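Local structure of probable enoyl-CoA hydratase/isomerase (Pseudomonas aeruginosa PAO1, 5WYD) at residues A[23-29]-A[60-65]; A[212-216]-A[266-270]. The protein probably acts as a hydro-lyase of the enoyl-CoA hydratase/isomerase (crotonase) family, with a role in synthesis of the diffusible signal factor. The protein carries 1 engineered substitution. All coordinates share one frame; numbering follows the deposited sequence.

Overall arrangement
Both contacts lie on the same side of the chain's centre, about 14 Å apart between their centres, and follow each other along the chain: interaction 1 closes before interaction 2 opens. Interaction 1 sits in the beta-alpha-beta unit of strand 27-32, helix 42-57 and strand 63-68, near one edge of the crotonase sheet. Interaction 2 ties the loop between helices 200-211 and 216-226 to the last modelled residues. Helix 200-211 connects the two, since it packs on the sheet face of T27, A63 and V65 and then runs into 212-216. Y62 joins them directly, its ring packing on A212 and P216, so the sheet end meets the C-terminal helical region, which also touches a second subunit.

Interaction 1: residues A[23-29]-A[60-65]; sequences KHGHTAL and DIYALV
The carbonyl oxygen of H26 receives two backbone N-H groups from 60-65: a short bond of 2.6 Å from Y62 N to H26 O, and a weak one from A63 N. From A28 on, regular parallel pairing takes over, with A28 N bonded to A63 O at 3.1 Å and V65 N weakly to A28 O. Strands 27-29 and 63-65 run at 20° to each other, in the parallel pairing of the beta-alpha-beta unit strand 27-32, helix 42-57, strand 63-68. The preceding type II' turn from H24 to T27 reverses the chain; G25, without a side chain, easily takes up the positive phi it requires. K23 NZ and D60 OD2 are placed as a salt bridge, but neither position is secure.

Beside the turn, the rings of H26 and Y62 form an offset stack, with centroids 4.0 Å apart and planes at 22°. The two side chains lie side by side, pointing the same way; in each, CG stands anti to the carbonyl carbon. CE2 of Y62 lies over the centre of the imidazole; two planar rings can overlap in this way just ahead of the paired strands.

Beyond the rings the contact is mostly apolar. CG2 of I61 meets the small CB methyl of A28 at 4.0 Å. On the other face, T27 CG2 touches V65 CG2 at 4.0 Å and T27 OG1 lies 3.5 Å from A63 CB; A208 of helix 200-211, with A204 against V65, covers this face, and the small alanines let the helix come close to the sheet. L64 faces helix 42-57 instead. The chemistry thus grades from a polar, partly exposed entrance to a buried interior in which the strands' backbone bonds pair peptide groups and the side chains supply mainly hydrocarbon, with the T27 hydroxyl the exception.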
ATOM      1  N   LYS A  23       2.741   4.567  40.801  1.00 60.54           N
ATOM      2  CA  LYS A  23       1.489   3.918  40.430  1.00 59.11           C
ATOM      3  C   LYS A  23       0.318   4.495  41.218  1.00 57.13           C
ATOM      4  O   LYS A  23       0.311   4.459  42.453  1.00 72.40           O
ATOM      5  CB  LYS A  23       1.569   2.407  40.618  1.00 48.57           C
ATOM      6  CG  LYS A  23       0.255   1.714  40.337  1.00 44.36           C
ATOM      7  CD  LYS A  23       0.391   0.236  40.557  1.00 40.20           C
ATOM      8  CE  LYS A  23      -0.899  -0.521  40.236  1.00 56.58           C
ATOM      9  NZ  LYS A  23      -2.136  -0.178  41.011  1.00 55.72           N
ATOM     10  N   HIS A  24      -0.658   5.043  40.507  1.00 53.41           N
ATOM     11  CA  HIS A  24      -1.892   5.496  41.123  1.00 63.05           C
ATOM     12  C   HIS A  24      -3.015   4.675  40.505  1.00 59.99           C
ATOM     13  O   HIS A  24      -3.287   4.800  39.304  1.00 56.22           O
ATOM     14  CB  HIS A  24      -2.110   6.994  40.906  1.00 76.14           C
ATOM     15  CG  HIS A  24      -0.931   7.843  41.272  1.00 60.03           C
ATOM     16  ND1 HIS A  24      -0.682   8.261  42.562  1.00 55.20           N
ATOM     17  CD2 HIS A  24       0.045   8.382  40.505  1.00 56.33           C
ATOM     18  CE1 HIS A  24       0.413   9.000  42.575  1.00 67.04           C
ATOM     19  NE2 HIS A  24       0.870   9.093  41.338  1.00 55.12           N
ATOM     20  N   GLY A  25      -3.699   3.883  41.333  1.00 75.00           N
ATOM     21  CA  GLY A  25      -4.763   3.039  40.804  1.00 69.13           C
ATOM     22  C   GLY A  25      -4.212   2.146  39.710  1.00 65.19           C
ATOM     23  O   GLY A  25      -3.232   1.422  39.909  1.00 62.56           O
ATOM     24  N   HIS A  26      -4.873   2.157  38.553  1.00 54.70           N
ATOM     25  CA  HIS A  26      -4.428   1.426  37.379  1.00 31.60           C
ATOM     26  C   HIS A  26      -3.601   2.286  36.447  1.00 44.95           C
ATOM     27  O   HIS A  26      -3.298   1.862  35.340  1.00 44.12           O
ATOM     28  CB  HIS A  26      -5.618   0.837  36.630  1.00 31.94           C
ATOM     29  CG  HIS A  26      -6.335  -0.235  37.388  1.00 39.14           C
ATOM     30  ND1 HIS A  26      -7.572  -0.045  37.962  1.00 60.38           N
ATOM     31  CD2 HIS A  26      -6.020  -1.533  37.601  1.00 45.92           C
ATOM     32  CE1 HIS A  26      -7.965  -1.166  38.542  1.00 61.46           C
ATOM     33  NE2 HIS A  26      -7.044  -2.089  38.329  1.00 58.69           N
ATOM     34  N   THR A  27      -3.260   3.493  36.844  1.00 37.78           N
ATOM     35  CA  THR A  27      -2.497   4.394  35.998  1.00 37.24           C
ATOM     36  C   THR A  27      -1.064   4.422  36.508  1.00 52.50           C
ATOM     37  O   THR A  27      -0.830   4.527  37.717  1.00 62.45           O
ATOM     38  CB  THR A  27      -3.134   5.786  36.014  1.00 24.45           C
ATOM     39  OG1 THR A  27      -4.470   5.668  35.521  1.00 30.02           O
ATOM     40  CG2 THR A  27      -2.385   6.776  35.132  1.00 27.02           C
ATOM     41  N   ALA A  28      -0.110   4.259  35.598  1.00 44.79           N
ATOM     42  CA  ALA A  28       1.304   4.294  35.948  1.00 44.64           C
ATOM     43  C   ALA A  28       1.911   5.622  35.519  1.00 52.39           C
ATOM     44  O   ALA A  28       1.840   5.986  34.341  1.00 51.12           O
ATOM     45  CB  ALA A  28       2.058   3.141  35.296  1.00 55.17           C
ATOM     46  N   LEU A  29       2.532   6.322  36.466  1.00 59.17           N
ATOM     47  CA  LEU A  29       3.126   7.632  36.232  1.00 53.48           C
ATOM     48  C   LEU A  29       4.627   7.515  36.062  1.00 51.64           C
ATOM     49  O   LEU A  29       5.333   7.074  36.976  1.00 61.02           O
ATOM     50  CB  LEU A  29       2.829   8.590  37.380  1.00 61.22           C
ATOM     51  CG  LEU A  29       3.651   9.881  37.298  1.00 57.49           C
ATOM     52  CD1 LEU A  29       3.417  10.664  36.019  1.00 43.66           C
ATOM     53  CD2 LEU A  29       3.382  10.723  38.532  1.00 84.74           C
ATOM     54  N   ASP A  60      -2.595  -4.752  35.685  1.00 48.72           N
ATOM     55  CA  ASP A  60      -3.068  -3.801  36.673  1.00 50.80           C
ATOM     56  C   ASP A  60      -2.969  -2.377  36.183  1.00 39.81           C
ATOM     57  O   ASP A  60      -3.244  -1.450  36.941  1.00 45.20           O
ATOM     58  CB  ASP A  60      -2.258  -3.941  37.959  1.00 52.20           C
ATOM     59  CG  ASP A  60      -2.930  -3.290  39.134  1.00 53.33           C
ATOM     60  OD1 ASP A  60      -4.149  -3.046  39.036  1.00 54.34           O
ATOM     61  OD2 ASP A  60      -2.254  -3.050  40.148  1.00 43.28           O
ATOM     62  N   ILE A  61      -2.408  -2.163  35.016  1.00 41.16           N
ATOM     63  CA  ILE A  61      -2.257  -0.821  34.501  1.00 49.77           C
ATOM     64  C   ILE A  61      -3.095  -0.637  33.253  1.00 46.82           C
ATOM     65  O   ILE A  61      -2.919  -1.360  32.264  1.00 49.30           O
ATOM     66  CB  ILE A  61      -0.798  -0.496  34.224  1.00 45.63           C
ATOM     67  CG1 ILE A  61      -0.094  -0.520  35.561  1.00 53.04           C
ATOM     68  CG2 ILE A  61      -0.748   0.845  33.546  1.00 45.49           C
ATOM     69  CD1 ILE A  61      -0.719   0.456  36.546  1.00 60.07           C
ATOM     70  N   TYR A  62      -3.992   0.338  33.289  1.00 43.26           N
ATOM     71  CA  TYR A  62      -4.803   0.622  32.131  1.00 29.00           C
ATOM     72  C   TYR A  62      -4.453   1.934  31.470  1.00 34.12           C
ATOM     73  O   TYR A  62      -4.865   2.152  30.326  1.00 32.42           O
ATOM     74  CB  TYR A  62      -6.292   0.620  32.489  1.00 27.72           C
ATOM     75  CG  TYR A  62      -6.716  -0.563  33.307  1.00 37.71           C
ATOM     76  CD1 TYR A  62      -6.255  -1.831  33.007  1.00 27.54           C
ATOM     77  CD2 TYR A  62      -7.650  -0.427  34.321  1.00 37.16           C
ATOM     78  CE1 TYR A  62      -6.663  -2.925  33.734  1.00 30.58           C
ATOM     79  CE2 TYR A  62      -8.072  -1.520  35.048  1.00 47.03           C
ATOM     80  CZ  TYR A  62      -7.572  -2.776  34.750  1.00 37.26           C
ATOM     81  OH  TYR A  62      -7.973  -3.890  35.460  1.00 31.34           O
ATOM     82  N   ALA A  63      -3.714   2.808  32.143  1.00 28.62           N
ATOM     83  CA  ALA A  63      -3.372   4.099  31.564  1.00 31.11           C
ATOM     84  C   ALA A  63      -1.923   4.437  31.866  1.00 28.25           C
ATOM     85  O   ALA A  63      -1.317   3.863  32.764  1.00 37.93           O
ATOM     86  CB  ALA A  63      -4.292   5.220  32.063  1.00 31.06           C
ATOM     87  N   LEU A  64      -1.351   5.308  31.040  1.00 30.21           N
ATOM     88  CA  LEU A  64       0.008   5.812  31.198  1.00 21.75           C
ATOM     89  C   LEU A  64       0.046   7.328  31.056  1.00 37.02           C
ATOM     90  O   LEU A  64      -0.659   7.895  30.216  1.00 50.66           O
ATOM     91  CB  LEU A  64       0.943   5.153  30.184  1.00 40.80           C
ATOM     92  CG  LEU A  64       2.440   5.417  30.104  1.00 41.58           C
ATOM     93  CD1 LEU A  64       3.018   4.316  29.258  1.00 36.12           C
ATOM     94  CD2 LEU A  64       2.785   6.758  29.476  1.00 46.95           C
ATOM     95  N   VAL A  65       0.854   7.977  31.894  1.00 36.66           N
ATOM     96  CA  VAL A  65       1.076   9.416  31.853  1.00 33.41           C
ATOM     97  C   VAL A  65       2.577   9.663  31.891  1.00 34.42           C
ATOM     98  O   VAL A  65       3.309   8.934  32.572  1.00 34.24           O
ATOM     99  CB  VAL A  65       0.356  10.146  33.009  1.00 44.17           C
ATOM    100  CG1 VAL A  65       0.665  11.649  33.005  1.00 30.63           C
ATOM    101  CG2 VAL A  65      -1.157   9.904  32.922  1.00 49.36           C
TER

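Interaction 2: residues A[212-216]-A[266-270]; sequences ARQSP and DPKWR
W269 lays one face of its indole over the peptide backbone at S215 and P216, yet the two segments share no hydrogen bond. S215 CB stands 3.8 Å from the centroid of the six-membered ring, just 12° off its normal, while P216 CD lies 3.6 Å from that of the five-membered ring; both are CH-pi contacts. A proline serves well here, since its CD hydrogens are slightly polarised by the ring nitrogen and present a rigid edge to the aromatic face. W269 is modelled with an unusual first torsion (chi1 33°), CG lying between the backbone N and the carbonyl carbon, and the fine placing of the ring is less sure. The backbone oxygens of A212 and R213 lie at the rim of the indole, near its plane.

S215 is the N-cap of helix 216-226: its OG bonds weakly to A218 N, and also weakly to D253. P216 follows as the first helical residue, where a missing N-H is no loss. This is the C-terminal helical region which, in crotonase-fold enzymes, mediates subunit assembly, and a second subunit indeed reaches the contact. Q214 turns away from W269, and its NE2 bonds to K210 O and to L175 O of the second subunit. P267 comes no nearer than 4.2 Å, from its CG to R213 O, and A148 of that second subunit packs on both P267 and W269.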
ATOM      1  N   ALA A 212      -9.952   3.974  32.910  1.00 54.60           N
ATOM      2  CA  ALA A 212     -10.185   2.782  33.707  1.00 52.30           C
ATOM      3  C   ALA A 212     -11.644   2.346  33.629  1.00 49.58           C
ATOM      4  O   ALA A 212     -11.937   1.160  33.826  1.00 46.28           O
ATOM      5  CB  ALA A 212      -9.730   3.047  35.148  1.00 57.70           C
ATOM      6  N   ARG A 213     -12.546   3.272  33.266  1.00 50.47           N
ATOM      7  CA  ARG A 213     -13.983   3.012  33.299  1.00 57.99           C
ATOM      8  C   ARG A 213     -14.461   2.266  32.055  1.00 47.88           C
ATOM      9  O   ARG A 213     -15.640   1.912  31.953  1.00 52.81           O
ATOM     10  CB  ARG A 213     -14.741   4.327  33.415  1.00 52.60           C
ATOM     11  CG  ARG A 213     -14.238   5.341  34.371  1.00 51.11           C
ATOM     12  CD  ARG A 213     -15.245   6.471  34.343  1.00 63.41           C
ATOM     13  NE  ARG A 213     -16.438   6.167  35.144  1.00 61.16           N
ATOM     14  CZ  ARG A 213     -17.561   5.597  34.700  1.00 46.88           C
ATOM     15  NH1 ARG A 213     -18.563   5.381  35.539  1.00 43.83           N
ATOM     16  NH2 ARG A 213     -17.692   5.250  33.430  1.00 53.93           N
ATOM     17  N   GLN A 214     -13.579   2.080  31.082  1.00 45.37           N
ATOM     18  CA  GLN A 214     -13.855   1.273  29.910  1.00 25.44           C
ATOM     19  C   GLN A 214     -13.128  -0.045  30.042  1.00 32.82           C
ATOM     20  O   GLN A 214     -12.065  -0.124  30.663  1.00 39.26           O
ATOM     21  CB  GLN A 214     -13.371   1.977  28.658  1.00 47.39           C
ATOM     22  CG  GLN A 214     -14.196   3.158  28.231  1.00 43.85           C
ATOM     23  CD  GLN A 214     -14.233   4.188  29.328  1.00 41.18           C
ATOM     24  OE1 GLN A 214     -15.145   4.181  30.138  1.00 39.65           O
ATOM     25  NE2 GLN A 214     -13.215   5.046  29.397  1.00 43.64           N
ATOM     26  N   SER A 215     -13.671  -1.062  29.395  1.00 28.42           N
ATOM     27  CA  SER A 215     -13.140  -2.416  29.502  1.00 36.75           C
ATOM     28  C   SER A 215     -11.662  -2.533  29.129  1.00 43.23           C
ATOM     29  O   SER A 215     -11.293  -2.216  27.990  1.00 46.34           O
ATOM     30  CB  SER A 215     -13.929  -3.326  28.580  1.00 31.19           C
ATOM     31  OG  SER A 215     -13.305  -4.585  28.509  1.00 49.96           O
ATOM     32  N   PRO A 216     -10.824  -3.130  29.995  1.00 36.90           N
ATOM     33  CA  PRO A 216      -9.386  -3.209  29.684  1.00 19.97           C
ATOM     34  C   PRO A 216      -9.110  -4.008  28.444  1.00 27.44           C
ATOM     35  O   PRO A 216      -8.334  -3.575  27.592  1.00 33.00           O
ATOM     36  CB  PRO A 216      -8.805  -3.930  30.900  1.00 15.17           C
ATOM     37  CG  PRO A 216      -9.754  -3.681  31.981  1.00 35.90           C
ATOM     38  CD  PRO A 216     -11.117  -3.638  31.345  1.00 31.35           C
ATOM     39  N   ASP A 266     -23.138   0.811  36.697  1.00 82.74           N
ATOM     40  CA  ASP A 266     -21.753   0.914  36.284  1.00 88.46           C
ATOM     41  C   ASP A 266     -21.198  -0.463  35.912  1.00 88.99           C
ATOM     42  O   ASP A 266     -21.462  -1.446  36.621  1.00 81.75           O
ATOM     43  CB  ASP A 266     -20.978   1.567  37.426  1.00 97.46           C
ATOM     44  CG  ASP A 266     -21.719   2.782  37.989  1.00 84.11           C
ATOM     45  OD1 ASP A 266     -22.794   3.116  37.443  1.00 82.37           O
ATOM     46  OD2 ASP A 266     -21.236   3.417  38.953  1.00 75.65           O
ATOM     47  N   PRO A 267     -20.482  -0.584  34.787  1.00 90.70           N
ATOM     48  CA  PRO A 267     -19.903  -1.877  34.402  1.00 81.86           C
ATOM     49  C   PRO A 267     -18.766  -2.250  35.332  1.00 82.88           C
ATOM     50  O   PRO A 267     -18.004  -1.390  35.780  1.00 76.36           O
ATOM     51  CB  PRO A 267     -19.401  -1.631  32.970  1.00 82.01           C
ATOM     52  CG  PRO A 267     -19.117  -0.172  32.932  1.00 81.47           C
ATOM     53  CD  PRO A 267     -20.150   0.474  33.820  1.00 97.59           C
ATOM     54  N   LYS A 268     -18.671  -3.542  35.643  1.00 83.25           N
ATOM     55  CA  LYS A 268     -17.631  -4.059  36.532  1.00 86.58           C
ATOM     56  C   LYS A 268     -16.854  -5.198  35.866  1.00 86.34           C
ATOM     57  O   LYS A 268     -17.409  -6.277  35.642  1.00 80.13           O
ATOM     58  CB  LYS A 268     -18.254  -4.536  37.855  1.00 99.75           C
ATOM     59  CG  LYS A 268     -19.422  -5.535  37.693  1.00104.35           C
ATOM     60  CD  LYS A 268     -20.004  -6.020  39.022  1.00101.99           C
ATOM     61  CE  LYS A 268     -21.227  -6.920  38.791  1.00102.59           C
ATOM     62  NZ  LYS A 268     -20.901  -8.113  37.946  1.00 94.87           N
ATOM     63  N   TRP A 269     -15.554  -4.990  35.621  1.00 86.25           N
ATOM     64  CA  TRP A 269     -14.699  -6.022  35.025  1.00 82.70           C
ATOM     65  C   TRP A 269     -13.411  -6.153  35.821  1.00 88.24           C
ATOM     66  O   TRP A 269     -13.010  -5.245  36.556  1.00 92.59           O
ATOM     67  CB  TRP A 269     -14.329  -5.729  33.563  1.00 74.30           C
ATOM     68  CG  TRP A 269     -14.202  -4.282  33.344  1.00 63.54           C
ATOM     69  CD1 TRP A 269     -13.305  -3.436  33.920  1.00 71.61           C
ATOM     70  CD2 TRP A 269     -15.059  -3.474  32.537  1.00 60.71           C
ATOM     71  NE1 TRP A 269     -13.546  -2.144  33.504  1.00 65.66           N
ATOM     72  CE2 TRP A 269     -14.619  -2.147  32.655  1.00 63.18           C
ATOM     73  CE3 TRP A 269     -16.157  -3.748  31.717  1.00 69.60           C
ATOM     74  CZ2 TRP A 269     -15.226  -1.104  31.993  1.00 75.27           C
ATOM     75  CZ3 TRP A 269     -16.761  -2.697  31.048  1.00 74.91           C
ATOM     76  CH2 TRP A 269     -16.288  -1.393  31.190  1.00 68.27           C
ATOM     77  N   ARG A 270     -12.747  -7.290  35.638  1.00 94.41           N
ATOM     78  CA  ARG A 270     -11.476  -7.549  36.302  1.00103.32           C
ATOM     79  C   ARG A 270     -10.415  -6.521  35.917  1.00 93.65           C
ATOM     80  O   ARG A 270      -9.739  -6.667  34.900  1.00 87.34           O
ATOM     81  CB  ARG A 270     -10.988  -8.954  35.968  1.00 98.45           C
ATOM     82  CG  ARG A 270     -11.852 -10.038  36.562  1.00 98.53           C
ATOM     83  CD  ARG A 270     -11.252 -11.392  36.294  1.00 96.84           C
ATOM     84  NE  ARG A 270     -11.119 -11.653  34.867  1.00 90.14           N
ATOM     85  CZ  ARG A 270     -10.682 -12.803  34.368  1.00 81.20           C
ATOM     86  NH1 ARG A 270     -10.337 -13.785  35.183  1.00 82.38           N
ATOM     87  NH2 ARG A 270     -10.578 -12.971  33.059  1.00 81.99           N
TER